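Local coordinates for protein glia-derived nexin (Homo sapiens, PDB 4DY0) that inhibits serine proteases including thrombin, trypsin and urokinase, binds heparin, and promotes neurite extension by inhibiting thrombin, at residues Ser129-Ile134 against Leu150-Ile155; Phe207-Thr212 against Val266-Gln271; Met234-Pro239 against Pro350-Asp355. All blocks are in the same frame, centred on the assembly; numbering follows the deposited sequence.

Contact 1: Ser129-Ile134 against Leu150-Ile155; sequences SACDSI and LSPDLI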
ATOM      1  N   SER A 129      14.928  -8.505  21.638  1.00 51.36           N
ATOM      2  CA  SER A 129      15.819  -7.396  21.306  1.00 53.44           C
ATOM      3  C   SER A 129      15.783  -7.125  19.809  1.00 46.71           C
ATOM      4  O   SER A 129      15.801  -5.973  19.372  1.00 46.47           O
ATOM      5  CB  SER A 129      17.252  -7.676  21.764  1.00 53.58           C
ATOM      6  N   ALA A 130      15.724  -8.196  19.026  1.00 45.23           N
ATOM      7  CA  ALA A 130      15.653  -8.081  17.574  1.00 43.43           C
ATOM      8  C   ALA A 130      14.471  -7.216  17.140  1.00 45.03           C
ATOM      9  O   ALA A 130      14.624  -6.308  16.316  1.00 45.42           O
ATOM     10  CB  ALA A 130      15.572  -9.458  16.935  1.00 41.36           C
ATOM     11  N   CYS A 131      13.296  -7.501  17.699  1.00 44.27           N
ATOM     12  CA  CYS A 131      12.095  -6.729  17.394  1.00 45.94           C
ATOM     13  C   CYS A 131      12.253  -5.282  17.835  1.00 49.20           C
ATOM     14  O   CYS A 131      11.801  -4.364  17.150  1.00 48.21           O
ATOM     15  CB  CYS A 131      10.872  -7.352  18.067  1.00 50.21           C
ATOM     16  SG  CYS A 131      10.581  -9.063  17.593  1.00 57.74           S
ATOM     17  N   ASP A 132      12.897  -5.087  18.982  1.00 52.14           N
ATOM     18  CA  ASP A 132      13.189  -3.752  19.483  1.00 53.44           C
ATOM     19  C   ASP A 132      13.937  -2.930  18.446  1.00 53.38           C
ATOM     20  O   ASP A 132      13.553  -1.800  18.139  1.00 56.14           O
ATOM     21  CB  ASP A 132      14.023  -3.831  20.760  1.00 60.68           C
ATOM     22  CG  ASP A 132      13.178  -4.043  22.000  1.00 66.79           C
ATOM     23  OD1 ASP A 132      11.950  -4.211  21.868  1.00 63.93           O
ATOM     24  OD2 ASP A 132      13.752  -4.036  23.110  1.00 75.70           O
ATOM     25  N   SER A 133      15.016  -3.497  17.914  1.00 53.23           N
ATOM     26  CA  SER A 133      15.854  -2.788  16.951  1.00 53.69           C
ATOM     27  C   SER A 133      15.067  -2.438  15.698  1.00 49.77           C
ATOM     28  O   SER A 133      15.151  -1.319  15.185  1.00 54.48           O
ATOM     29  CB  SER A 133      17.078  -3.624  16.580  1.00 53.43           C
ATOM     30  OG  SER A 133      18.015  -3.649  17.639  1.00 64.47           O
ATOM     31  N   ILE A 134      14.302  -3.402  15.205  1.00 45.19           N
ATOM     32  CA  ILE A 134      13.528  -3.198  13.997  1.00 42.37           C
ATOM     33  C   ILE A 134      12.474  -2.117  14.212  1.00 42.30           C
ATOM     34  O   ILE A 134      12.351  -1.185  13.415  1.00 40.74           O
ATOM     35  CB  ILE A 134      12.887  -4.504  13.531  1.00 41.87           C
ATOM     36  CG1 ILE A 134      13.983  -5.540  13.257  1.00 39.59           C
ATOM     37  CG2 ILE A 134      12.030  -4.258  12.296  1.00 41.61           C
ATOM     38  CD1 ILE A 134      13.471  -6.911  12.886  1.00 39.42           C
ATOM     39  N   LEU A 150       6.942  -5.904  14.762  1.00 53.34           N
ATOM     40  CA  LEU A 150       7.222  -7.291  15.110  1.00 53.42           C
ATOM     41  C   LEU A 150       7.057  -7.602  16.585  1.00 54.92           C
ATOM     42  O   LEU A 150       7.166  -6.726  17.443  1.00 59.18           O
ATOM     43  CB  LEU A 150       8.637  -7.682  14.685  1.00 58.77           C
ATOM     44  CG  LEU A 150       9.058  -7.364  13.256  1.00 65.88           C
ATOM     45  CD1 LEU A 150       9.422  -5.890  13.137  1.00 69.64           C
ATOM     46  CD2 LEU A 150      10.231  -8.243  12.868  1.00 64.37           C
ATOM     47  N   SER A 151       6.800  -8.874  16.858  1.00 55.53           N
ATOM     48  CA  SER A 151       6.787  -9.397  18.208  1.00 57.84           C
ATOM     49  C   SER A 151       7.708 -10.602  18.260  1.00 57.07           C
ATOM     50  O   SER A 151       7.867 -11.306  17.262  1.00 54.09           O
ATOM     51  CB  SER A 151       5.371  -9.800  18.615  1.00 60.82           C
ATOM     52  OG  SER A 151       4.639  -8.679  19.066  1.00 58.51           O
ATOM     53  N   PRO A 152       8.159 -10.982  19.395  1.00 57.21           N
ATOM     54  CA  PRO A 152       9.094 -12.056  19.452  1.00 58.58           C
ATOM     55  C   PRO A 152       8.581 -13.341  18.811  1.00 60.52           C
ATOM     56  O   PRO A 152       9.330 -14.092  18.291  1.00 57.95           O
ATOM     57  CB  PRO A 152       9.247 -12.206  20.942  1.00 62.70           C
ATOM     58  CG  PRO A 152       9.160 -10.926  21.417  1.00 61.60           C
ATOM     59  CD  PRO A 152       8.276 -10.137  20.562  1.00 59.81           C
ATOM     60  N   ASP A 153       7.293 -13.565  18.877  1.00 68.24           N
ATOM     61  CA  ASP A 153       6.618 -14.760  18.444  1.00 73.41           C
ATOM     62  C   ASP A 153       6.726 -15.012  16.988  1.00 72.11           C
ATOM     63  O   ASP A 153       6.543 -16.101  16.549  1.00 68.31           O
ATOM     64  CB  ASP A 153       5.165 -14.646  18.801  1.00 90.02           C
ATOM     65  CG  ASP A 153       4.544 -13.473  18.179  1.00 99.97           C
ATOM     66  OD1 ASP A 153       4.705 -12.376  18.707  1.00121.20           O
ATOM     67  OD2 ASP A 153       3.927 -13.629  17.135  1.00107.34           O
ATOM     68  N   LEU A 154       6.973 -13.974  16.237  1.00 68.52           N
ATOM     69  CA  LEU A 154       7.203 -14.093  14.838  1.00 67.58           C
ATOM     70  C   LEU A 154       8.626 -14.444  14.530  1.00 68.32           C
ATOM     71  O   LEU A 154       8.976 -14.580  13.395  1.00 75.53           O
ATOM     72  CB  LEU A 154       6.914 -12.781  14.165  1.00 67.59           C
ATOM     73  CG  LEU A 154       5.495 -12.405  13.840  1.00 71.08           C
ATOM     74  CD1 LEU A 154       5.478 -10.992  13.498  1.00 69.60           C
ATOM     75  CD2 LEU A 154       5.117 -13.166  12.692  1.00 80.28           C
ATOM     76  N   ILE A 155       9.485 -14.534  15.525  1.00 66.46           N
ATOM     77  CA  ILE A 155      10.874 -14.790  15.236  1.00 62.74           C
ATOM     78  C   ILE A 155      11.249 -16.112  15.792  1.00 65.15           C
ATOM     79  O   ILE A 155      10.790 -16.498  16.804  1.00 67.63           O
ATOM     80  CB  ILE A 155      11.725 -13.729  15.775  1.00 60.39           C
ATOM     81  CG1 ILE A 155      11.494 -12.487  14.960  1.00 58.73           C
ATOM     82  CG2 ILE A 155      13.128 -14.100  15.663  1.00 60.85           C
ATOM     83  CD1 ILE A 155      12.126 -11.294  15.507  1.00 62.59           C
TER

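Contact 2: Phe207-Thr212 against Val266-Gln271; sequences FRCGST and VPKRVQ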
ATOM      1  N   PHE A 207     -15.765  18.406  -7.194  1.00 40.08           N
ATOM      2  CA  PHE A 207     -14.874  17.255  -7.229  1.00 37.98           C
ATOM      3  C   PHE A 207     -15.199  16.402  -8.443  1.00 39.54           C
ATOM      4  O   PHE A 207     -16.356  16.320  -8.863  1.00 39.07           O
ATOM      5  CB  PHE A 207     -15.039  16.397  -5.970  1.00 35.47           C
ATOM      6  CG  PHE A 207     -14.512  17.036  -4.718  1.00 30.91           C
ATOM      7  CD1 PHE A 207     -13.150  17.104  -4.480  1.00 30.31           C
ATOM      8  CD2 PHE A 207     -15.382  17.553  -3.772  1.00 28.81           C
ATOM      9  CE1 PHE A 207     -12.661  17.688  -3.324  1.00 31.23           C
ATOM     10  CE2 PHE A 207     -14.903  18.136  -2.615  1.00 32.58           C
ATOM     11  CZ  PHE A 207     -13.539  18.202  -2.388  1.00 33.42           C
ATOM     12  N   ARG A 208     -14.178  15.768  -9.005  1.00 34.30           N
ATOM     13  CA  ARG A 208     -14.393  14.800 -10.065  1.00 35.78           C
ATOM     14  C   ARG A 208     -15.015  13.541  -9.471  1.00 34.58           C
ATOM     15  O   ARG A 208     -14.521  12.996  -8.485  1.00 29.38           O
ATOM     16  CB  ARG A 208     -13.075  14.480 -10.774  1.00 36.95           C
ATOM     17  CG  ARG A 208     -12.648  15.556 -11.768  1.00 41.51           C
ATOM     18  CD  ARG A 208     -11.146  15.535 -12.031  1.00 48.33           C
ATOM     19  NE  ARG A 208     -10.673  14.218 -12.446  1.00 61.76           N
ATOM     20  CZ  ARG A 208     -10.692  13.777 -13.699  1.00 66.62           C
ATOM     21  NH1 ARG A 208     -10.240  12.562 -13.981  1.00 59.88           N
ATOM     22  NH2 ARG A 208     -11.164  14.550 -14.670  1.00 68.21           N
ATOM     23  N   CYS A 209     -16.121  13.095 -10.050  1.00 37.18           N
ATOM     24  CA  CYS A 209     -16.740  11.865  -9.584  1.00 38.08           C
ATOM     25  C   CYS A 209     -17.623  11.237 -10.637  1.00 34.87           C
ATOM     26  O   CYS A 209     -17.868  11.820 -11.690  1.00 42.39           O
ATOM     27  CB  CYS A 209     -17.532  12.099  -8.296  1.00 43.33           C
ATOM     28  SG  CYS A 209     -18.685  13.467  -8.372  1.00 41.30           S
ATOM     29  N   GLY A 210     -18.005  10.015 -10.336  1.00 34.48           N
ATOM     30  CA  GLY A 210     -18.743   9.096 -11.162  1.00 35.01           C
ATOM     31  C   GLY A 210     -19.353   7.828 -10.600  1.00 31.50           C
ATOM     32  O   GLY A 210     -19.312   7.578  -9.468  1.00 29.38           O
ATOM     33  N   SER A 211     -19.977   7.074 -11.482  1.00 30.77           N
ATOM     34  CA  SER A 211     -20.464   5.725 -11.282  1.00 34.37           C
ATOM     35  C   SER A 211     -20.297   4.807 -12.447  1.00 35.54           C
ATOM     36  O   SER A 211     -20.328   5.214 -13.539  1.00 32.85           O
ATOM     37  CB  SER A 211     -21.899   5.693 -10.912  1.00 37.27           C
ATOM     38  OG  SER A 211     -22.441   6.923 -11.005  1.00 43.77           O
ATOM     39  N   THR A 212     -20.149   3.542 -12.148  1.00 34.58           N
ATOM     40  CA  THR A 212     -20.077   2.466 -13.081  1.00 31.75           C
ATOM     41  C   THR A 212     -20.505   1.157 -12.409  1.00 30.84           C
ATOM     42  O   THR A 212     -20.770   1.127 -11.270  1.00 30.40           O
ATOM     43  CB  THR A 212     -18.773   2.410 -13.818  1.00 32.67           C
ATOM     44  OG1 THR A 212     -18.868   1.486 -14.868  1.00 35.58           O
ATOM     45  CG2 THR A 212     -17.700   1.991 -12.975  1.00 39.05           C
ATOM     46  N   VAL A 266     -16.257  13.248 -14.129  1.00 34.13           N
ATOM     47  CA  VAL A 266     -16.308  14.631 -14.574  1.00 33.61           C
ATOM     48  C   VAL A 266     -16.457  15.483 -13.332  1.00 35.59           C
ATOM     49  O   VAL A 266     -17.068  15.050 -12.351  1.00 33.99           O
ATOM     50  CB  VAL A 266     -17.505  14.896 -15.504  1.00 32.91           C
ATOM     51  CG1 VAL A 266     -17.311  14.194 -16.833  1.00 33.95           C
ATOM     52  CG2 VAL A 266     -18.805  14.462 -14.834  1.00 30.90           C
ATOM     53  N   PRO A 267     -15.893  16.694 -13.357  1.00 35.43           N
ATOM     54  CA  PRO A 267     -16.024  17.542 -12.184  1.00 35.49           C
ATOM     55  C   PRO A 267     -17.488  17.905 -11.955  1.00 39.03           C
ATOM     56  O   PRO A 267     -18.233  18.106 -12.914  1.00 37.03           O
ATOM     57  CB  PRO A 267     -15.211  18.792 -12.556  1.00 37.44           C
ATOM     58  CG  PRO A 267     -14.307  18.361 -13.667  1.00 36.22           C
ATOM     59  CD  PRO A 267     -15.067  17.306 -14.412  1.00 35.68           C
ATOM     60  N   LYS A 268     -17.900  17.977 -10.693  1.00 38.47           N
ATOM     61  CA  LYS A 268     -19.231  18.469 -10.367  1.00 41.17           C
ATOM     62  C   LYS A 268     -19.349  18.894  -8.906  1.00 41.67           C
ATOM     63  O   LYS A 268     -18.581  18.450  -8.048  1.00 45.23           O
ATOM     64  CB  LYS A 268     -20.313  17.448 -10.735  1.00 45.42           C
ATOM     65  CG  LYS A 268     -20.368  16.223  -9.842  1.00 43.48           C
ATOM     66  CD  LYS A 268     -21.390  15.212 -10.354  1.00 45.27           C
ATOM     67  CE  LYS A 268     -21.023  14.701 -11.745  1.00 44.24           C
ATOM     68  NZ  LYS A 268     -21.947  13.627 -12.212  1.00 40.86           N
ATOM     69  N   ARG A 269     -20.307  19.775  -8.645  1.00 41.14           N
ATOM     70  CA  ARG A 269     -20.553  20.305  -7.314  1.00 41.85           C
ATOM     71  C   ARG A 269     -21.184  19.219  -6.455  1.00 42.78           C
ATOM     72  O   ARG A 269     -22.247  18.694  -6.798  1.00 42.69           O
ATOM     73  CB  ARG A 269     -21.482  21.512  -7.426  1.00 47.59           C
ATOM     74  CG  ARG A 269     -21.713  22.283  -6.143  1.00 62.05           C
ATOM     75  CD  ARG A 269     -22.254  23.674  -6.459  1.00 70.38           C
ATOM     76  NE  ARG A 269     -23.209  24.139  -5.456  1.00 89.81           N
ATOM     77  CZ  ARG A 269     -24.524  23.949  -5.531  1.00 89.74           C
ATOM     78  NH1 ARG A 269     -25.051  23.300  -6.564  1.00 83.66           N
ATOM     79  NH2 ARG A 269     -25.317  24.407  -4.570  1.00 83.79           N
ATOM     80  N   VAL A 270     -20.530  18.878  -5.345  1.00 41.49           N
ATOM     81  CA  VAL A 270     -20.966  17.761  -4.507  1.00 38.10           C
ATOM     82  C   VAL A 270     -20.818  18.032  -3.014  1.00 39.47           C
ATOM     83  O   VAL A 270     -19.833  18.626  -2.581  1.00 37.74           O
ATOM     84  CB  VAL A 270     -20.153  16.489  -4.804  1.00 37.87           C
ATOM     85  CG1 VAL A 270     -20.921  15.260  -4.348  1.00 34.67           C
ATOM     86  CG2 VAL A 270     -19.820  16.396  -6.280  1.00 38.24           C
ATOM     87  N   GLN A 271     -21.802  17.585  -2.234  1.00 39.85           N
ATOM     88  CA  GLN A 271     -21.667  17.546  -0.782  1.00 41.60           C
ATOM     89  C   GLN A 271     -20.929  16.275  -0.375  1.00 37.98           C
ATOM     90  O   GLN A 271     -21.488  15.179  -0.434  1.00 40.98           O
ATOM     91  CB  GLN A 271     -23.036  17.593  -0.102  1.00 46.80           C
ATOM     92  CG  GLN A 271     -23.411  18.955   0.469  1.00 58.58           C
ATOM     93  CD  GLN A 271     -22.641  19.294   1.736  1.00 57.73           C
ATOM     94  OE1 GLN A 271     -22.758  20.396   2.267  1.00 70.01           O
ATOM     95  NE2 GLN A 271     -21.854  18.342   2.227  1.00 51.67           N
TER

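Contact 3: Met234-Pro239 against Pro350-Asp355; sequences MLIALP and PWFIVD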
ATOM      1  N   MET A 234      -6.597  11.110  -3.577  1.00 31.01           N
ATOM      2  CA  MET A 234      -7.289   9.971  -3.017  1.00 27.66           C
ATOM      3  C   MET A 234      -8.471   9.616  -3.913  1.00 30.20           C
ATOM      4  O   MET A 234      -9.167  10.499  -4.420  1.00 30.90           O
ATOM      5  CB  MET A 234      -7.784  10.281  -1.607  1.00 27.07           C
ATOM      6  CG  MET A 234      -8.613   9.152  -1.005  1.00 30.21           C
ATOM      7  SD  MET A 234      -9.161   9.475   0.679  1.00 30.46           S
ATOM      8  CE  MET A 234      -7.632   9.251   1.585  1.00 28.93           C
ATOM      9  N   LEU A 235      -8.683   8.321  -4.113  1.00 26.97           N
ATOM     10  CA  LEU A 235      -9.854   7.839  -4.824  1.00 27.22           C
ATOM     11  C   LEU A 235     -10.681   7.005  -3.860  1.00 26.47           C
ATOM     12  O   LEU A 235     -10.134   6.221  -3.084  1.00 21.70           O
ATOM     13  CB  LEU A 235      -9.445   7.001  -6.035  1.00 32.10           C
ATOM     14  CG  LEU A 235      -9.052   7.761  -7.307  1.00 39.42           C
ATOM     15  CD1 LEU A 235      -8.201   8.973  -6.995  1.00 44.97           C
ATOM     16  CD2 LEU A 235      -8.322   6.835  -8.264  1.00 43.07           C
ATOM     17  N   ILE A 236     -11.997   7.191  -3.896  1.00 25.33           N
ATOM     18  CA  ILE A 236     -12.892   6.467  -2.998  1.00 22.52           C
ATOM     19  C   ILE A 236     -14.055   5.863  -3.768  1.00 25.65           C
ATOM     20  O   ILE A 236     -14.664   6.523  -4.617  1.00 25.77           O
ATOM     21  CB  ILE A 236     -13.456   7.380  -1.897  1.00 22.98           C
ATOM     22  CG1 ILE A 236     -12.319   8.037  -1.117  1.00 21.93           C
ATOM     23  CG2 ILE A 236     -14.378   6.593  -0.968  1.00 20.21           C
ATOM     24  CD1 ILE A 236     -12.775   8.760   0.127  1.00 28.56           C
ATOM     25  N   ALA A 237     -14.353   4.601  -3.474  1.00 22.45           N
ATOM     26  CA  ALA A 237     -15.475   3.919  -4.101  1.00 20.63           C
ATOM     27  C   ALA A 237     -16.260   3.118  -3.069  1.00 22.29           C
ATOM     28  O   ALA A 237     -15.683   2.488  -2.178  1.00 21.26           O
ATOM     29  CB  ALA A 237     -14.990   3.014  -5.221  1.00 17.85           C
ATOM     30  N   LEU A 238     -17.580   3.165  -3.183  1.00 21.42           N
ATOM     31  CA  LEU A 238     -18.444   2.328  -2.366  1.00 22.07           C
ATOM     32  C   LEU A 238     -19.746   2.104  -3.123  1.00 22.89           C
ATOM     33  O   LEU A 238     -20.065   2.866  -4.041  1.00 23.35           O
ATOM     34  CB  LEU A 238     -18.687   2.948  -0.981  1.00 21.16           C
ATOM     35  CG  LEU A 238     -19.780   4.004  -0.799  1.00 21.87           C
ATOM     36  CD1 LEU A 238     -20.053   4.202   0.681  1.00 18.50           C
ATOM     37  CD2 LEU A 238     -19.398   5.326  -1.457  1.00 20.43           C
ATOM     38  N   PRO A 239     -20.494   1.050  -2.753  1.00 20.63           N
ATOM     39  CA  PRO A 239     -21.676   0.634  -3.512  1.00 19.19           C
ATOM     40  C   PRO A 239     -22.778   1.680  -3.502  1.00 20.08           C
ATOM     41  O   PRO A 239     -22.933   2.414  -2.532  1.00 19.19           O
ATOM     42  CB  PRO A 239     -22.154  -0.624  -2.771  1.00 19.24           C
ATOM     43  CG  PRO A 239     -20.996  -1.044  -1.908  1.00 19.94           C
ATOM     44  CD  PRO A 239     -20.287   0.223  -1.555  1.00 16.70           C
ATOM     45  N   PRO A 350     -25.852  16.739  -5.841  1.00 48.42           N
ATOM     46  CA  PRO A 350     -25.748  15.340  -5.430  1.00 47.82           C
ATOM     47  C   PRO A 350     -24.869  15.186  -4.189  1.00 45.12           C
ATOM     48  O   PRO A 350     -24.056  16.062  -3.886  1.00 42.35           O
ATOM     49  CB  PRO A 350     -25.094  14.665  -6.639  1.00 44.49           C
ATOM     50  CG  PRO A 350     -24.349  15.766  -7.331  1.00 48.38           C
ATOM     51  CD  PRO A 350     -25.162  17.006  -7.116  1.00 47.86           C
ATOM     52  N   TRP A 351     -25.043  14.080  -3.473  1.00 51.51           N
ATOM     53  CA  TRP A 351     -24.268  13.821  -2.266  1.00 43.69           C
ATOM     54  C   TRP A 351     -23.329  12.643  -2.462  1.00 42.39           C
ATOM     55  O   TRP A 351     -23.643  11.702  -3.192  1.00 37.74           O
ATOM     56  CB  TRP A 351     -25.199  13.553  -1.084  1.00 44.08           C
ATOM     57  CG  TRP A 351     -25.930  14.770  -0.624  1.00 52.23           C
ATOM     58  CD1 TRP A 351     -26.797  15.527  -1.356  1.00 59.48           C
ATOM     59  CD2 TRP A 351     -25.863  15.376   0.672  1.00 55.29           C
ATOM     60  NE1 TRP A 351     -27.273  16.569  -0.597  1.00 68.28           N
ATOM     61  CE2 TRP A 351     -26.713  16.499   0.653  1.00 60.50           C
ATOM     62  CE3 TRP A 351     -25.164  15.080   1.846  1.00 56.21           C
ATOM     63  CZ2 TRP A 351     -26.885  17.326   1.762  1.00 55.64           C
ATOM     64  CZ3 TRP A 351     -25.336  15.904   2.948  1.00 57.97           C
ATOM     65  CH2 TRP A 351     -26.191  17.013   2.897  1.00 55.23           C
ATOM     66  N   PHE A 352     -22.162  12.714  -1.827  1.00 38.43           N
ATOM     67  CA  PHE A 352     -21.262  11.575  -1.758  1.00 32.72           C
ATOM     68  C   PHE A 352     -20.942  11.312  -0.290  1.00 34.18           C
ATOM     69  O   PHE A 352     -20.010  11.894   0.273  1.00 30.97           O
ATOM     70  CB  PHE A 352     -19.988  11.828  -2.556  1.00 30.90           C
ATOM     71  CG  PHE A 352     -19.210  10.575  -2.869  1.00 32.63           C
ATOM     72  CD1 PHE A 352     -19.290   9.987  -4.122  1.00 30.65           C
ATOM     73  CD2 PHE A 352     -18.404   9.984  -1.910  1.00 30.42           C
ATOM     74  CE1 PHE A 352     -18.577   8.836  -4.414  1.00 29.77           C
ATOM     75  CE2 PHE A 352     -17.688   8.830  -2.197  1.00 28.40           C
ATOM     76  CZ  PHE A 352     -17.774   8.258  -3.451  1.00 27.06           C
ATOM     77  N   ILE A 353     -21.742  10.447   0.327  1.00 26.54           N
ATOM     78  CA  ILE A 353     -21.641  10.203   1.757  1.00 26.07           C
ATOM     79  C   ILE A 353     -21.021   8.844   2.040  1.00 25.17           C
ATOM     80  O   ILE A 353     -21.615   7.808   1.747  1.00 22.09           O
ATOM     81  CB  ILE A 353     -23.017  10.273   2.443  1.00 23.54           C
ATOM     82  CG1 ILE A 353     -23.712  11.594   2.102  1.00 25.45           C
ATOM     83  CG2 ILE A 353     -22.868  10.099   3.951  1.00 22.75           C
ATOM     84  CD1 ILE A 353     -25.203  11.590   2.379  1.00 27.13           C
ATOM     85  N   VAL A 354     -19.829   8.862   2.620  1.00 20.26           N
ATOM     86  CA  VAL A 354     -19.108   7.639   2.913  1.00 21.33           C
ATOM     87  C   VAL A 354     -19.517   7.101   4.280  1.00 23.83           C
ATOM     88  O   VAL A 354     -18.807   7.296   5.264  1.00 24.93           O
ATOM     89  CB  VAL A 354     -17.591   7.884   2.881  1.00 18.51           C
ATOM     90  CG1 VAL A 354     -16.841   6.631   3.270  1.00 20.53           C
ATOM     91  CG2 VAL A 354     -17.170   8.350   1.498  1.00 18.51           C
ATOM     92  N   ASP A 355     -20.662   6.421   4.334  1.00 24.11           N
ATOM     93  CA  ASP A 355     -21.236   5.972   5.604  1.00 21.62           C
ATOM     94  C   ASP A 355     -21.351   4.448   5.717  1.00 21.15           C
ATOM     95  O   ASP A 355     -22.019   3.935   6.611  1.00 22.43           O
ATOM     96  CB  ASP A 355     -22.608   6.619   5.818  1.00 21.52           C
ATOM     97  CG  ASP A 355     -23.584   6.313   4.688  1.00 24.40           C
ATOM     98  OD1 ASP A 355     -23.216   5.566   3.759  1.00 24.70           O
ATOM     99  OD2 ASP A 355     -24.724   6.823   4.724  1.00 26.50           O
TER

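Contact 1: Ser129-Ile134 against Leu150-Ile155
Cys-131 and Leu-150 are the residues whose CA atoms come nearest, 5.4 Å apart, where the chain returning from helix 127-141 passes the helix it has just left. Cys-131 has the largest share of the buried surface. Its chi1 of -58° sets SG beside the backbone N, anti to the carbonyl carbon, and there it meets the loop where Ser-151 joins Pro-152, with SG 3.3 Å from Ser-151 C. Around this spot the same sulphur touches CB of Leu-150 and CD of Pro-152 and, more closely, CD1 of Ile-155 at 3.4 Å. A cysteine suits the place because its single heavy atom beyond CB is slim and polarisable enough to lie against a peptide.

In the serpin fold this helix is helix F, and 150-155 belongs to the connection leading from it to strand 162-170 of the central sheet. The connection makes a 3-10 turn here, with Ile-155 N bonded to Pro-152 O at 2.8 Å. This turn brings Ile-155 back toward the helix, its CD1 also reaching CB of Ala-130 at 4.2 Å; the small alanine leaves room for the longer isoleucine. One turn further along the helix, the side chains of Ile-134 and Leu-150 pack together, crossing at about a right angle. Pro-127 and Phe-124 lie against Ile-155 as well.

Contact 2: Phe207-Thr212 against Val266-Gln271
Cys-209 has more surface buried here than any other residue, its SG lying against the aliphatic part of Lys-268 and a methyl of Val-270. Chi1 of 51° sets that sulphur between the backbone N and the carbonyl carbon, 3.5 Å from Lys-268 CG and 3.8 Å from Val-270 CG2. The backbone of Cys-209 forms a hydrogen-bonded antiparallel pair with Val-266, Cys-209 N to Val-266 O being 3.2 Å. Phe-207, next in buried surface, contributes mainly through its main chain: it makes the second such pair, Phe-207 N to Lys-268 O and Lys-268 N to Phe-207 O, each 2.9 Å.

Between them Arg-208 faces Pro-267 in a non-hydrogen-bonded pair whose CA atoms are only 3.8 Å apart. Proline costs no bond across the pair here, since this position calls for no N-H from it. The two side chains lie side by side, Arg-208 CG 3.8 Å from Pro-267 CG, while the guanidinium NE forms a salt bridge to Glu-224.

The axes of the two short segments make 105°, and the pairing runs from Val-266 to Lys-268. Segment 207-212 pairs on its other edge with strand 219-226; Val-270 is hydrogen-bonded through its backbone to Ser-205, and Gln-271 to Pro-350 beside strand 351-353.

Contact 3: Met234-Pro239 against Pro350-Asp355
Phe-352 holds CG anti to its backbone N (chi1 -163°), and Leu-238 holds CG between its backbone N and carbonyl carbon (chi1 84°); these torsions set each CG, and the ring's far end then reaches Leu-238. The two side chains slide past each other in opposite directions, with Leu-238 CD2 3.9 Å from Phe-352 CZ. That same CZ lies 3.7 Å from the carbonyl O of Ile-236, and ring atom CE2 is 4.2 Å from Ile-236 CG2. This methyl also meets CG2 of Val-354 at 4.1 Å, the two branched side chains crossing at about a right angle. Branched residues suit both places, giving a methyl close to the backbone.

An inverse gamma turn bends the chain at Val-354, closed by a weak bond from Asp-355 N to Ile-353 O, and Leu-238 CD1 packs against this bend. An alanine in place of Phe-352 would probably open a gap between the strands, leaving Leu-238 CD2 and Ile-236 CG2 without the ring they pack on.

Strands 234-239 (s3B of sheet B) and 351-353 (s1C of sheet C) run nearly perpendicular (88°). Strand 232-239 lies between 219-226 and 358-364, while 351-353 runs parallel beside 266-284, whose Val-270 also touches Phe-352.

In the fold
From the N terminus, contact 1 comes first and closes a short loop of 15 intervening residues, folding the connection back on the first half of helix 127-141 before strand 162-170 begins. It lies in series with the others and on the far side of the chain's centre, about 46 Å from contact 2 between centres. Contacts 2 and 3 cross: 234-239 falls inside the loop that contact 2 closes at 266-271, and its partner 350-355 arrives much later, just after the predicted reactive bond at Arg-346 and Ser-347. Their centres lie about 10 Å apart, and Gln-271 O probably bonds Phe-352 N, tying together strands 195-213, 232-239, 266-284 and 351-353.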